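Local coordinates for NOL1/NOP2/sun family protein (Enterococcus faecium, PDB 3M4X) that probably methylates ribosomal RNA, joining a Rossmann-type methyltransferase domain to C-terminal domains that include a PUA-like one thought to bind RNA, at residues A[64-69]-A[94-99]; A[89-94]-A[293-298]; A[328-333]-A[380-385]; A[349-354]-A[371-376]. All coordinates share one frame; numbering follows the deposited sequence.

How the contacts relate
Contacts 1 and 2 are buried contacts on one side of the chain's centre, share A94 and touch each other. Both set the polypeptide around helix 95-101 against something else, a loop in contact 1 and strand 295-302 in contact 2. Their polar chemistry differs: a hydroxyl meets a carbonyl in contact 1, and serine, histidine and glutamate gather in contact 2. Contacts 3 and 4 sit on the opposite side of the chain's centre, their centres 11 Å apart, and serve one four-stranded antiparallel sheet. Contact 4 pairs its two middle strands through backbone bonds and has a partly exposed face, whereas contact 3 lays helix 324-336 on that sheet through aromatic rings.

Contact 1. Residues A[64-69]-A[94-99]; sequences APYSNE and AMIVGT
The side chain of T99 reaches back from its helix to the carbonyl of Y66. OG1 lies anti to T99's own carbonyl carbon (chi1 -65°), and from there it gives a hydrogen bond to Y66 O at 2.7 Å. The hydroxyl lies in the plane of that carbonyl, with a C=O...OG1 angle of 146°.

Selenomethionine M95, one turn earlier, supplies the apolar half of the contact. Its chain runs extended beyond CG and brings the selenium to the loop, where M95 SE lies 3.9 Å from A64 CB and M95 SE is equally far from S67 CB. One atom thus touches A64 and S67, on either side of P65 and Y66 in sequence. Y66 itself sets CB against the end of I96, with Y66 CB 3.9 Å from I96 CD1. The same methyl meets ring atom CD2 of Y66, neither squarely over the face nor at the edge, and the ring then leads off so that OH can bond to Q291 O.

The second shell fixes the loop's shape. P65 CB lies over the centre of the Y66 ring, 3.8 Å above its plane. S67 OG accepts from E69 N at 3.0 Å in a nearly straight bond, an ST turn that folds the chain just beyond the contact. On the helix side, M95 O takes T99 N and, weakly, Q122 NE2 of helix 118-127.

Helix 95-101 precedes strand 108-111 of the Rossmann-type sheet, and loop 64-69 belongs to the RsmF N-terminal family region; the contact is consistent with a seam between that region and the methyltransferase fold.

Contact 2. Residues A[89-94]-A[293-298]; sequences SQEPSA and EGHFVA
S93 OG is the polar meeting point between the loop and strand 295-302. It accepts from H295 ND1 at 3.2 Å, lying 24° out of the imidazole plane, and from G294 N in a weak bond. Its chi1 of 82° sets OG between S93's backbone N and carbonyl carbon, facing both donors. S93 OG also points at E91 OE2, though that separation is modelled too short to trust in detail. The E91 chain, bent at chi2, brings its carboxylate back to its own loop, where it takes weak bonds from S93 N (OE1) and A94 N (OE2).

H295 lies on strand 295-302, which runs antiparallel to 228-234 in an otherwise mostly parallel sheet; beside this segment its other neighbour is 283-285. That reversed strand, the seventh, is a hallmark of class I methyltransferases.

Apolar contact falls on the histidine ring. A94 CA sits over one face, 3.9 Å from the H295 ring centroid and 29° off the normal, a CH-pi contact, while A94 CB lies 3.7 Å from H295 CE1.

E293 CG packs 3.3 Å from E91 OE1. The two carboxylates keep apart, with E91 OE1 4.8 Å from E293 OE1. E293 turns its acid end away to a salt bridge with R192 and to K37 N, which would be expected to ease the repulsion in this buried setting. G294 adopts backbone angles that crowd any CB against the preceding carbonyl.

Contact 3. Residues A[328-333]-A[380-385]; sequences KLWTEF and NRFEPS
The F382 ring meets two aromatic rings of one helix in two different ways. W330 turns its edge to the face of F382 in an offset edge-to-face pair, the planes standing at 73°. W330 CE3 is 3.5 Å from F382 CZ, and the two side chains lie side by side and point the same way. With F333 the pairing is oblique, at 51°. F382 CE2 hangs over the F333 face, 3.6 Å above its plane and offset toward the rim.

L329 extends the apolar strip. L329 CB lies 4.1 Å from F382 CB, and its CD2 rests on the strand backbone, 3.6 Å from R381 N. P384 adjoins F333 as well, although the modelled spacing there is doubtful.

Segment 328-333 crosses segment 381-384 at 47°, with axes 7.8 Å apart. Helix 324-336 thus packs on strand 381-384, an outermost strand of the four-stranded sheet. L352 of the next-but-one strand touches both W330 and F382, while F437 of strand 433-441, in the five-stranded sheet, lies against F333 and P384. S385 OG caps helix 386-390 through L388 N.

Contact 4. Residues A[349-354]-A[371-376]; sequences NDHLWE and GLHLGD
W353 and H373 cross obliquely between the strands, H373 CB over one face of the six-membered ring, offset toward the rim. That carbon is 3.8 Å from the ring centroid and 20° off its normal, a CH-pi contact, while the imidazole itself leans obliquely at 33° to the indole. Ring atom ND1 of H373 gives a weak bond to L352 O.

Further along the same face, H351 and D376 run side by side. H351 ND1 points almost straight at D376 OD1, a His-carboxylate bond refined very short at 2.5 Å, so its exact length is doubtful. Ring and carboxylate planes are 48° apart.

These strands, 351-355 and 372-378, are the antiparallel middle pair of the four-stranded sheet in the first C-terminal domain of RsmF type. The register shifts by one between L352 and W353, a beta bulge whose extra residue, L374, lies on strand 372-378. L352 O still receives L374 N at 2.9 Å, and L352 N bonds G375 O at 2.8 Å. E354 and L372 exchange two bonds beyond the bulge.

L352 and L374 cross obliquely, L352 CD2 being 4.0 Å from L374 CD1, and both lean on W330 of helix 324-336. E354 runs extended past L374, with E354 OE1 3.8 Å from L374 CD2, and its carboxylate is taken up by Y339 OH, T342 N and G343 N. At G371 a CB would clash with E354 O.

Contact 1. Residues A[64-69]-A[94-99]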
loop_
_atom_site.group_PDB
_atom_site.type_symbol
_atom_site.label_atom_id
_atom_site.label_comp_id
_atom_site.label_asym_id
_atom_site.label_seq_id
_atom_site.Cartn_x
_atom_site.Cartn_y
_atom_site.Cartn_z
ATOM N N ALA A 64 17.815 -1.614 -0.103
ATOM C CA ALA A 64 17.381 -0.667 0.925
ATOM C C ALA A 64 17.509 -1.282 2.321
ATOM O O ALA A 64 17.364 -2.492 2.485
ATOM C CB ALA A 64 15.955 -0.226 0.667
ATOM N N PRO A 65 17.752 -0.445 3.337
ATOM C CA PRO A 65 18.024 -0.926 4.699
ATOM C C PRO A 65 16.818 -1.549 5.397
ATOM O O PRO A 65 16.998 -2.424 6.242
ATOM C CB PRO A 65 18.423 0.352 5.463
ATOM C CG PRO A 65 18.520 1.433 4.454
ATOM C CD PRO A 65 17.706 1.023 3.269
ATOM N N TYR A 66 15.614 -1.100 5.068
ATOM C CA TYR A 66 14.458 -1.432 5.894
ATOM C C TYR A 66 13.370 -2.269 5.214
ATOM O O TYR A 66 12.253 -2.323 5.708
ATOM C CB TYR A 66 13.822 -0.162 6.476
ATOM C CG TYR A 66 14.799 0.771 7.158
ATOM C CD1 TYR A 66 14.956 2.074 6.714
ATOM C CD2 TYR A 66 15.574 0.348 8.228
ATOM C CE1 TYR A 66 15.851 2.935 7.316
ATOM C CE2 TYR A 66 16.481 1.209 8.838
ATOM C CZ TYR A 66 16.612 2.497 8.373
ATOM O OH TYR A 66 17.489 3.372 8.962
ATOM N N SER A 67 13.681 -2.907 4.090
ATOM C CA SER A 67 12.778 -3.920 3.539
ATOM C C SER A 67 13.497 -4.956 2.690
ATOM O O SER A 67 14.342 -4.621 1.878
ATOM C CB SER A 67 11.646 -3.288 2.716
ATOM O OG SER A 67 11.102 -4.241 1.808
ATOM N N ASN A 68 13.109 -6.211 2.886
ATOM C CA ASN A 68 13.538 -7.370 2.103
ATOM C C ASN A 68 13.433 -7.217 0.590
ATOM O O ASN A 68 14.071 -7.958 -0.155
ATOM C CB ASN A 68 12.643 -8.555 2.481
ATOM C CG ASN A 68 13.398 -9.657 3.163
ATOM O OD1 ASN A 68 12.965 -10.171 4.189
ATOM N ND2 ASN A 68 14.542 -10.032 2.598
ATOM N N GLU A 69 12.597 -6.287 0.143
ATOM C CA GLU A 69 12.280 -6.154 -1.281
ATOM C C GLU A 69 12.593 -4.753 -1.793
ATOM O O GLU A 69 12.148 -4.352 -2.867
ATOM C CB GLU A 69 10.803 -6.499 -1.496
ATOM C CG GLU A 69 10.422 -7.849 -0.862
ATOM C CD GLU A 69 8.995 -7.897 -0.328
ATOM O OE1 GLU A 69 8.320 -6.842 -0.270
ATOM O OE2 GLU A 69 8.547 -9.003 0.040
ATOM N N ALA A 94 10.310 5.163 5.271
ATOM C CA ALA A 94 8.886 4.829 5.257
ATOM C C ALA A 94 8.669 3.310 5.143
ATOM O O ALA A 94 7.684 2.768 5.647
ATOM C CB ALA A 94 8.176 5.566 4.126
HETATM N N MSE A 95 9.605 2.622 4.497
HETATM C CA MSE A 95 9.489 1.172 4.330
HETATM C C MSE A 95 9.506 0.439 5.664
HETATM O O MSE A 95 9.105 -0.726 5.745
HETATM C CB MSE A 95 10.612 0.635 3.459
HETATM C CG MSE A 95 10.635 1.177 2.042
HETATM SE SE MSE A 95 12.068 0.260 1.067
HETATM C CE MSE A 95 12.079 1.353 -0.557
ATOM N N ILE A 96 9.986 1.110 6.706
ATOM C CA ILE A 96 10.117 0.471 8.013
ATOM C C ILE A 96 8.744 0.087 8.553
ATOM O O ILE A 96 8.596 -0.895 9.269
ATOM C CB ILE A 96 10.828 1.387 9.037
ATOM C CG1 ILE A 96 11.264 0.584 10.260
ATOM C CG2 ILE A 96 9.915 2.535 9.470
ATOM C CD1 ILE A 96 12.148 -0.569 9.934
ATOM N N VAL A 97 7.739 0.869 8.188
ATOM C CA VAL A 97 6.414 0.700 8.755
ATOM C C VAL A 97 5.803 -0.620 8.298
ATOM O O VAL A 97 5.386 -1.438 9.122
ATOM C CB VAL A 97 5.520 1.889 8.368
ATOM C CG1 VAL A 97 4.121 1.686 8.871
ATOM C CG2 VAL A 97 6.118 3.173 8.920
ATOM N N GLY A 98 5.785 -0.838 6.983
ATOM C CA GLY A 98 5.301 -2.084 6.418
ATOM C C GLY A 98 6.095 -3.277 6.890
ATOM O O GLY A 98 5.559 -4.361 7.113
ATOM N N THR A 99 7.389 -3.085 7.070
ATOM C CA THR A 99 8.221 -4.185 7.533
ATOM C C THR A 99 7.892 -4.545 8.986
ATOM O O THR A 99 7.755 -5.720 9.321
ATOM C CB THR A 99 9.702 -3.863 7.350
ATOM O OG1 THR A 99 9.970 -3.753 5.947
ATOM C CG2 THR A 99 10.575 -4.956 7.952
#

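Contact 2. Residues A[89-94]-A[293-298]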
loop_
_atom_site.group_PDB
_atom_site.type_symbol
_atom_site.label_atom_id
_atom_site.label_comp_id
_atom_site.label_asym_id
_atom_site.label_seq_id
_atom_site.Cartn_x
_atom_site.Cartn_y
_atom_site.Cartn_z
ATOM N N SER A 89 7.662 3.032 -5.925
ATOM C CA SER A 89 8.601 3.959 -5.297
ATOM C C SER A 89 8.105 4.346 -3.909
ATOM O O SER A 89 6.930 4.641 -3.716
ATOM C CB SER A 89 8.876 5.189 -6.173
ATOM O OG SER A 89 7.689 5.898 -6.456
ATOM N N GLN A 90 9.018 4.304 -2.947
ATOM C CA GLN A 90 8.703 4.534 -1.542
ATOM C C GLN A 90 9.981 4.988 -0.852
ATOM O O GLN A 90 11.047 4.404 -1.071
ATOM C CB GLN A 90 8.202 3.244 -0.899
ATOM C CG GLN A 90 7.733 3.425 0.523
ATOM C CD GLN A 90 7.284 2.140 1.167
ATOM O OE1 GLN A 90 7.674 1.046 0.750
ATOM N NE2 GLN A 90 6.459 2.260 2.198
ATOM N N GLU A 91 9.903 6.033 -0.033
ATOM C CA GLU A 91 11.122 6.540 0.588
ATOM C C GLU A 91 11.613 5.532 1.622
ATOM O O GLU A 91 10.814 4.886 2.288
ATOM C CB GLU A 91 10.912 7.932 1.178
ATOM C CG GLU A 91 10.467 7.961 2.616
ATOM C CD GLU A 91 11.623 8.116 3.584
ATOM O OE1 GLU A 91 12.803 8.147 3.155
ATOM O OE2 GLU A 91 11.333 8.209 4.787
ATOM N N PRO A 92 12.936 5.354 1.710
ATOM C CA PRO A 92 13.579 4.301 2.507
ATOM C C PRO A 92 13.155 4.146 3.965
ATOM O O PRO A 92 12.971 3.005 4.398
ATOM C CB PRO A 92 15.063 4.642 2.385
ATOM C CG PRO A 92 15.151 5.170 0.991
ATOM C CD PRO A 92 13.892 5.977 0.778
ATOM N N SER A 93 12.999 5.226 4.716
ATOM C CA SER A 93 12.590 5.056 6.104
ATOM C C SER A 93 11.108 4.699 6.221
ATOM O O SER A 93 10.698 4.012 7.154
ATOM C CB SER A 93 12.958 6.272 6.971
ATOM O OG SER A 93 12.018 7.321 6.859
ATOM N N ALA A 94 10.310 5.163 5.271
ATOM C CA ALA A 94 8.886 4.829 5.257
ATOM C C ALA A 94 8.669 3.310 5.143
ATOM O O ALA A 94 7.684 2.768 5.647
ATOM C CB ALA A 94 8.176 5.566 4.126
ATOM N N GLU A 293 14.634 9.464 5.892
ATOM C CA GLU A 293 14.194 10.806 6.212
ATOM C C GLU A 293 13.821 11.050 7.673
ATOM O O GLU A 293 14.080 12.130 8.219
ATOM C CB GLU A 293 13.042 11.187 5.286
ATOM C CG GLU A 293 13.504 11.338 3.842
ATOM C CD GLU A 293 14.654 12.328 3.723
ATOM O OE1 GLU A 293 15.755 11.937 3.277
ATOM O OE2 GLU A 293 14.456 13.498 4.105
ATOM N N GLY A 294 13.228 10.054 8.313
ATOM C CA GLY A 294 12.758 10.234 9.670
ATOM C C GLY A 294 11.397 9.599 9.870
ATOM O O GLY A 294 10.431 9.914 9.176
ATOM N N HIS A 295 11.333 8.691 10.832
ATOM C CA HIS A 295 10.110 7.968 11.123
ATOM C C HIS A 295 10.100 7.502 12.570
ATOM O O HIS A 295 11.148 7.329 13.204
ATOM C CB HIS A 295 9.962 6.771 10.175
ATOM C CG HIS A 295 8.864 6.933 9.165
ATOM N ND1 HIS A 295 9.062 7.530 7.935
ATOM C CD2 HIS A 295 7.555 6.591 9.207
ATOM C CE1 HIS A 295 7.924 7.545 7.265
ATOM N NE2 HIS A 295 6.993 6.978 8.014
ATOM N N PHE A 296 8.897 7.324 13.091
ATOM C CA PHE A 296 8.686 6.658 14.361
ATOM C C PHE A 296 7.740 5.484 14.106
ATOM O O PHE A 296 6.746 5.643 13.407
ATOM C CB PHE A 296 8.053 7.643 15.352
ATOM C CG PHE A 296 7.703 7.039 16.669
ATOM C CD1 PHE A 296 8.682 6.841 17.639
ATOM C CD2 PHE A 296 6.387 6.698 16.962
ATOM C CE1 PHE A 296 8.356 6.297 18.876
ATOM C CE2 PHE A 296 6.049 6.153 18.195
ATOM C CZ PHE A 296 7.032 5.953 19.148
ATOM N N VAL A 297 8.054 4.314 14.652
ATOM C CA VAL A 297 7.160 3.166 14.559
ATOM C C VAL A 297 7.059 2.392 15.859
ATOM O O VAL A 297 8.046 2.224 16.564
ATOM C CB VAL A 297 7.580 2.154 13.466
ATOM C CG1 VAL A 297 6.505 1.079 13.328
ATOM C CG2 VAL A 297 7.743 2.849 12.161
ATOM N N ALA A 298 5.860 1.894 16.153
ATOM C CA ALA A 298 5.634 1.072 17.332
ATOM C C ALA A 298 4.685 -0.084 17.004
ATOM O O ALA A 298 3.745 0.069 16.211
ATOM C CB ALA A 298 5.073 1.934 18.473
#

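Contact 3. Residues A[328-333]-A[380-385]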
loop_
_atom_site.group_PDB
_atom_site.type_symbol
_atom_site.label_atom_id
_atom_site.label_comp_id
_atom_site.label_asym_id
_atom_site.label_seq_id
_atom_site.Cartn_x
_atom_site.Cartn_y
_atom_site.Cartn_z
ATOM N N LYS A 328 -23.499 -17.039 -18.352
ATOM C CA LYS A 328 -23.059 -17.722 -19.558
ATOM C C LYS A 328 -21.808 -17.047 -20.083
ATOM O O LYS A 328 -20.771 -17.684 -20.241
ATOM C CB LYS A 328 -24.154 -17.716 -20.630
ATOM C CG LYS A 328 -23.673 -18.127 -22.024
ATOM C CD LYS A 328 -24.823 -18.206 -23.019
ATOM C CE LYS A 328 -25.817 -19.291 -22.627
ATOM N NZ LYS A 328 -27.090 -19.189 -23.395
ATOM N N LEU A 329 -21.919 -15.749 -20.342
ATOM C CA LEU A 329 -20.799 -14.956 -20.834
ATOM C C LEU A 329 -19.482 -15.188 -20.068
ATOM O O LEU A 329 -18.440 -15.448 -20.683
ATOM C CB LEU A 329 -21.173 -13.469 -20.833
ATOM C CG LEU A 329 -21.652 -12.896 -22.172
ATOM C CD1 LEU A 329 -22.521 -13.887 -22.904
ATOM C CD2 LEU A 329 -22.389 -11.581 -21.980
ATOM N N TRP A 330 -19.532 -15.100 -18.738
ATOM C CA TRP A 330 -18.318 -15.206 -17.920
ATOM C C TRP A 330 -17.739 -16.603 -17.964
ATOM O O TRP A 330 -16.519 -16.790 -17.936
ATOM C CB TRP A 330 -18.577 -14.803 -16.465
ATOM C CG TRP A 330 -17.559 -15.343 -15.475
ATOM C CD1 TRP A 330 -17.754 -16.341 -14.558
ATOM C CD2 TRP A 330 -16.192 -14.916 -15.309
ATOM N NE1 TRP A 330 -16.600 -16.557 -13.834
ATOM C CE2 TRP A 330 -15.628 -15.696 -14.280
ATOM C CE3 TRP A 330 -15.392 -13.947 -15.936
ATOM C CZ2 TRP A 330 -14.302 -15.541 -13.862
ATOM C CZ3 TRP A 330 -14.086 -13.794 -15.518
ATOM C CH2 TRP A 330 -13.551 -14.585 -14.491
ATOM N N THR A 331 -18.623 -17.588 -18.017
ATOM C CA THR A 331 -18.188 -18.972 -17.997
ATOM C C THR A 331 -17.427 -19.277 -19.279
ATOM O O THR A 331 -16.390 -19.939 -19.255
ATOM C CB THR A 331 -19.379 -19.935 -17.771
ATOM O OG1 THR A 331 -19.885 -19.746 -16.437
ATOM C CG2 THR A 331 -18.950 -21.387 -17.946
ATOM N N GLU A 332 -17.931 -18.762 -20.395
ATOM C CA GLU A 332 -17.238 -18.907 -21.663
ATOM C C GLU A 332 -15.824 -18.390 -21.489
ATOM O O GLU A 332 -14.861 -19.155 -21.585
ATOM C CB GLU A 332 -17.952 -18.123 -22.766
ATOM C CG GLU A 332 -19.464 -18.213 -22.691
ATOM C CD GLU A 332 -20.121 -18.417 -24.043
ATOM O OE1 GLU A 332 -19.434 -18.232 -25.072
ATOM O OE2 GLU A 332 -21.326 -18.762 -24.073
ATOM N N PHE A 333 -15.704 -17.092 -21.209
ATOM C CA PHE A 333 -14.394 -16.465 -21.081
ATOM C C PHE A 333 -13.490 -17.223 -20.123
ATOM O O PHE A 333 -12.335 -17.522 -20.443
ATOM C CB PHE A 333 -14.490 -14.993 -20.641
ATOM C CG PHE A 333 -13.151 -14.388 -20.328
ATOM C CD1 PHE A 333 -12.366 -13.852 -21.335
ATOM C CD2 PHE A 333 -12.653 -14.407 -19.037
ATOM C CE1 PHE A 333 -11.122 -13.334 -21.059
ATOM C CE2 PHE A 333 -11.405 -13.884 -18.753
ATOM C CZ PHE A 333 -10.639 -13.348 -19.768
ATOM N N ASN A 380 -23.970 -7.773 -25.358
ATOM C CA ASN A 380 -23.848 -9.209 -25.616
ATOM C C ASN A 380 -22.440 -9.773 -25.416
ATOM O O ASN A 380 -22.072 -10.765 -26.047
ATOM C CB ASN A 380 -24.329 -9.542 -27.034
ATOM C CG ASN A 380 -25.721 -9.012 -27.321
ATOM O OD1 ASN A 380 -26.538 -8.849 -26.413
ATOM N ND2 ASN A 380 -25.999 -8.743 -28.592
ATOM N N ARG A 381 -21.658 -9.157 -24.536
ATOM C CA ARG A 381 -20.257 -9.539 -24.396
ATOM C C ARG A 381 -19.688 -9.293 -22.995
ATOM O O ARG A 381 -20.150 -8.414 -22.256
ATOM C CB ARG A 381 -19.413 -8.774 -25.418
ATOM C CG ARG A 381 -19.443 -7.278 -25.179
ATOM C CD ARG A 381 -18.745 -6.474 -26.252
ATOM N NE ARG A 381 -18.916 -5.046 -25.997
ATOM C CZ ARG A 381 -18.618 -4.084 -26.863
ATOM N NH1 ARG A 381 -18.130 -4.392 -28.055
ATOM N NH2 ARG A 381 -18.812 -2.812 -26.538
ATOM N N PHE A 382 -18.680 -10.085 -22.645
ATOM C CA PHE A 382 -17.871 -9.838 -21.459
ATOM C C PHE A 382 -16.456 -9.434 -21.867
ATOM O O PHE A 382 -15.848 -10.073 -22.724
ATOM C CB PHE A 382 -17.813 -11.073 -20.565
ATOM C CG PHE A 382 -16.822 -10.954 -19.437
ATOM C CD1 PHE A 382 -17.185 -10.369 -18.237
ATOM C CD2 PHE A 382 -15.518 -11.420 -19.585
ATOM C CE1 PHE A 382 -16.262 -10.254 -17.200
ATOM C CE2 PHE A 382 -14.608 -11.316 -18.559
ATOM C CZ PHE A 382 -14.974 -10.732 -17.364
ATOM N N GLU A 383 -15.937 -8.379 -21.246
ATOM C CA GLU A 383 -14.592 -7.915 -21.540
ATOM C C GLU A 383 -13.711 -7.994 -20.298
ATOM O O GLU A 383 -14.034 -7.422 -19.270
ATOM C CB GLU A 383 -14.632 -6.493 -22.091
ATOM C CG GLU A 383 -15.423 -6.383 -23.388
ATOM C CD GLU A 383 -15.257 -5.036 -24.074
ATOM O OE1 GLU A 383 -14.811 -4.070 -23.409
ATOM O OE2 GLU A 383 -15.574 -4.945 -25.281
ATOM N N PRO A 384 -12.596 -8.725 -20.394
ATOM C CA PRO A 384 -11.690 -8.927 -19.264
ATOM C C PRO A 384 -11.034 -7.589 -18.909
ATOM O O PRO A 384 -10.910 -6.710 -19.771
ATOM C CB PRO A 384 -10.628 -9.890 -19.820
ATOM C CG PRO A 384 -11.083 -10.255 -21.205
ATOM C CD PRO A 384 -12.030 -9.218 -21.659
ATOM N N SER A 385 -10.599 -7.444 -17.663
ATOM C CA SER A 385 -10.098 -6.157 -17.189
ATOM C C SER A 385 -8.577 -6.065 -17.126
ATOM O O SER A 385 -7.862 -7.072 -17.114
ATOM C CB SER A 385 -10.631 -5.886 -15.792
ATOM O OG SER A 385 -10.074 -6.838 -14.906
#

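Contact 4. Residues A[349-354]-A[371-376]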
loop_
_atom_site.group_PDB
_atom_site.type_symbol
_atom_site.label_atom_id
_atom_site.label_comp_id
_atom_site.label_asym_id
_atom_site.label_seq_id
_atom_site.Cartn_x
_atom_site.Cartn_y
_atom_site.Cartn_z
ATOM N N ASN A 349 -22.977 -2.131 -11.756
ATOM C CA ASN A 349 -22.750 -1.341 -12.969
ATOM C C ASN A 349 -22.116 -2.141 -14.103
ATOM O O ASN A 349 -21.352 -1.588 -14.903
ATOM C CB ASN A 349 -21.860 -0.131 -12.668
ATOM C CG ASN A 349 -22.638 1.049 -12.135
ATOM O OD1 ASN A 349 -23.868 1.026 -12.091
ATOM N ND2 ASN A 349 -21.925 2.095 -11.734
ATOM N N ASP A 350 -22.423 -3.436 -14.158
ATOM C CA ASP A 350 -21.893 -4.330 -15.187
ATOM C C ASP A 350 -20.417 -4.668 -14.971
ATOM O O ASP A 350 -19.793 -5.348 -15.790
ATOM C CB ASP A 350 -22.099 -3.744 -16.587
ATOM C CG ASP A 350 -23.532 -3.353 -16.844
ATOM O OD1 ASP A 350 -23.785 -2.133 -16.963
ATOM O OD2 ASP A 350 -24.397 -4.258 -16.916
ATOM N N HIS A 351 -19.867 -4.176 -13.868
ATOM C CA HIS A 351 -18.533 -4.547 -13.445
ATOM C C HIS A 351 -18.611 -5.863 -12.673
ATOM O O HIS A 351 -19.322 -5.957 -11.669
ATOM C CB HIS A 351 -17.930 -3.464 -12.542
ATOM C CG HIS A 351 -17.831 -2.112 -13.181
ATOM N ND1 HIS A 351 -17.337 -1.917 -14.452
ATOM C CD2 HIS A 351 -18.138 -0.878 -12.707
ATOM C CE1 HIS A 351 -17.352 -0.627 -14.740
ATOM N NE2 HIS A 351 -17.835 0.025 -13.695
ATOM N N LEU A 352 -17.879 -6.873 -13.140
ATOM C CA LEU A 352 -17.781 -8.143 -12.430
ATOM C C LEU A 352 -16.627 -8.103 -11.422
ATOM O O LEU A 352 -15.497 -7.767 -11.772
ATOM C CB LEU A 352 -17.581 -9.286 -13.424
ATOM C CG LEU A 352 -17.579 -10.712 -12.885
ATOM C CD1 LEU A 352 -18.907 -11.021 -12.203
ATOM C CD2 LEU A 352 -17.324 -11.695 -14.023
ATOM N N TRP A 353 -16.916 -8.444 -10.172
ATOM C CA TRP A 353 -15.920 -8.391 -9.117
ATOM C C TRP A 353 -15.810 -9.736 -8.459
ATOM O O TRP A 353 -16.794 -10.457 -8.325
ATOM C CB TRP A 353 -16.322 -7.378 -8.040
ATOM C CG TRP A 353 -16.227 -5.970 -8.471
ATOM C CD1 TRP A 353 -17.213 -5.215 -9.037
ATOM C CD2 TRP A 353 -15.084 -5.124 -8.356
ATOM N NE1 TRP A 353 -16.745 -3.948 -9.292
ATOM C CE2 TRP A 353 -15.435 -3.870 -8.889
ATOM C CE3 TRP A 353 -13.787 -5.303 -7.868
ATOM C CZ2 TRP A 353 -14.545 -2.808 -8.939
ATOM C CZ3 TRP A 353 -12.907 -4.248 -7.920
ATOM C CH2 TRP A 353 -13.286 -3.019 -8.453
ATOM N N GLU A 354 -14.611 -10.066 -8.013
ATOM C CA GLU A 354 -14.429 -11.267 -7.225
ATOM C C GLU A 354 -14.008 -10.787 -5.860
ATOM O O GLU A 354 -12.946 -10.180 -5.716
ATOM C CB GLU A 354 -13.357 -12.166 -7.840
ATOM C CG GLU A 354 -13.024 -13.391 -7.003
ATOM C CD GLU A 354 -11.967 -14.252 -7.649
ATOM O OE1 GLU A 354 -11.768 -14.125 -8.874
ATOM O OE2 GLU A 354 -11.329 -15.048 -6.934
ATOM N N GLY A 371 -12.328 -6.019 -4.125
ATOM C CA GLY A 371 -11.645 -7.247 -4.498
ATOM C C GLY A 371 -11.008 -7.173 -5.880
ATOM O O GLY A 371 -10.407 -6.164 -6.252
ATOM N N LEU A 372 -11.132 -8.247 -6.649
ATOM C CA LEU A 372 -10.533 -8.270 -7.972
ATOM C C LEU A 372 -11.571 -7.945 -9.029
ATOM O O LEU A 372 -12.578 -8.645 -9.173
ATOM C CB LEU A 372 -9.868 -9.621 -8.268
ATOM C CG LEU A 372 -9.176 -9.726 -9.643
ATOM C CD1 LEU A 372 -7.982 -8.761 -9.747
ATOM C CD2 LEU A 372 -8.749 -11.171 -9.967
ATOM N N HIS A 373 -11.317 -6.869 -9.762
ATOM C CA HIS A 373 -12.137 -6.499 -10.903
ATOM C C HIS A 373 -11.824 -7.430 -12.082
ATOM O O HIS A 373 -10.738 -7.367 -12.658
ATOM C CB HIS A 373 -11.844 -5.046 -11.278
ATOM C CG HIS A 373 -12.600 -4.564 -12.470
ATOM N ND1 HIS A 373 -13.863 -5.022 -12.785
ATOM C CD2 HIS A 373 -12.281 -3.660 -13.424
ATOM C CE1 HIS A 373 -14.285 -4.424 -13.882
ATOM N NE2 HIS A 373 -13.341 -3.592 -14.290
ATOM N N LEU A 374 -12.773 -8.293 -12.439
ATOM C CA LEU A 374 -12.533 -9.317 -13.457
ATOM C C LEU A 374 -12.758 -8.802 -14.880
ATOM O O LEU A 374 -12.049 -9.196 -15.810
ATOM C CB LEU A 374 -13.409 -10.545 -13.202
ATOM C CG LEU A 374 -13.097 -11.337 -11.927
ATOM C CD1 LEU A 374 -14.141 -12.401 -11.681
ATOM C CD2 LEU A 374 -11.712 -11.961 -11.982
ATOM N N GLY A 375 -13.752 -7.933 -15.041
ATOM C CA GLY A 375 -14.058 -7.349 -16.333
ATOM C C GLY A 375 -15.433 -6.699 -16.367
ATOM O O GLY A 375 -16.109 -6.599 -15.337
ATOM N N ASP A 376 -15.839 -6.256 -17.556
ATOM C CA ASP A 376 -17.109 -5.561 -17.738
ATOM C C ASP A 376 -17.974 -6.247 -18.778
ATOM O O ASP A 376 -17.493 -6.675 -19.831
ATOM C CB ASP A 376 -16.888 -4.112 -18.174
ATOM C CG ASP A 376 -16.193 -3.292 -17.118
ATOM O OD1 ASP A 376 -16.330 -3.647 -15.933
ATOM O OD2 ASP A 376 -15.515 -2.303 -17.466
#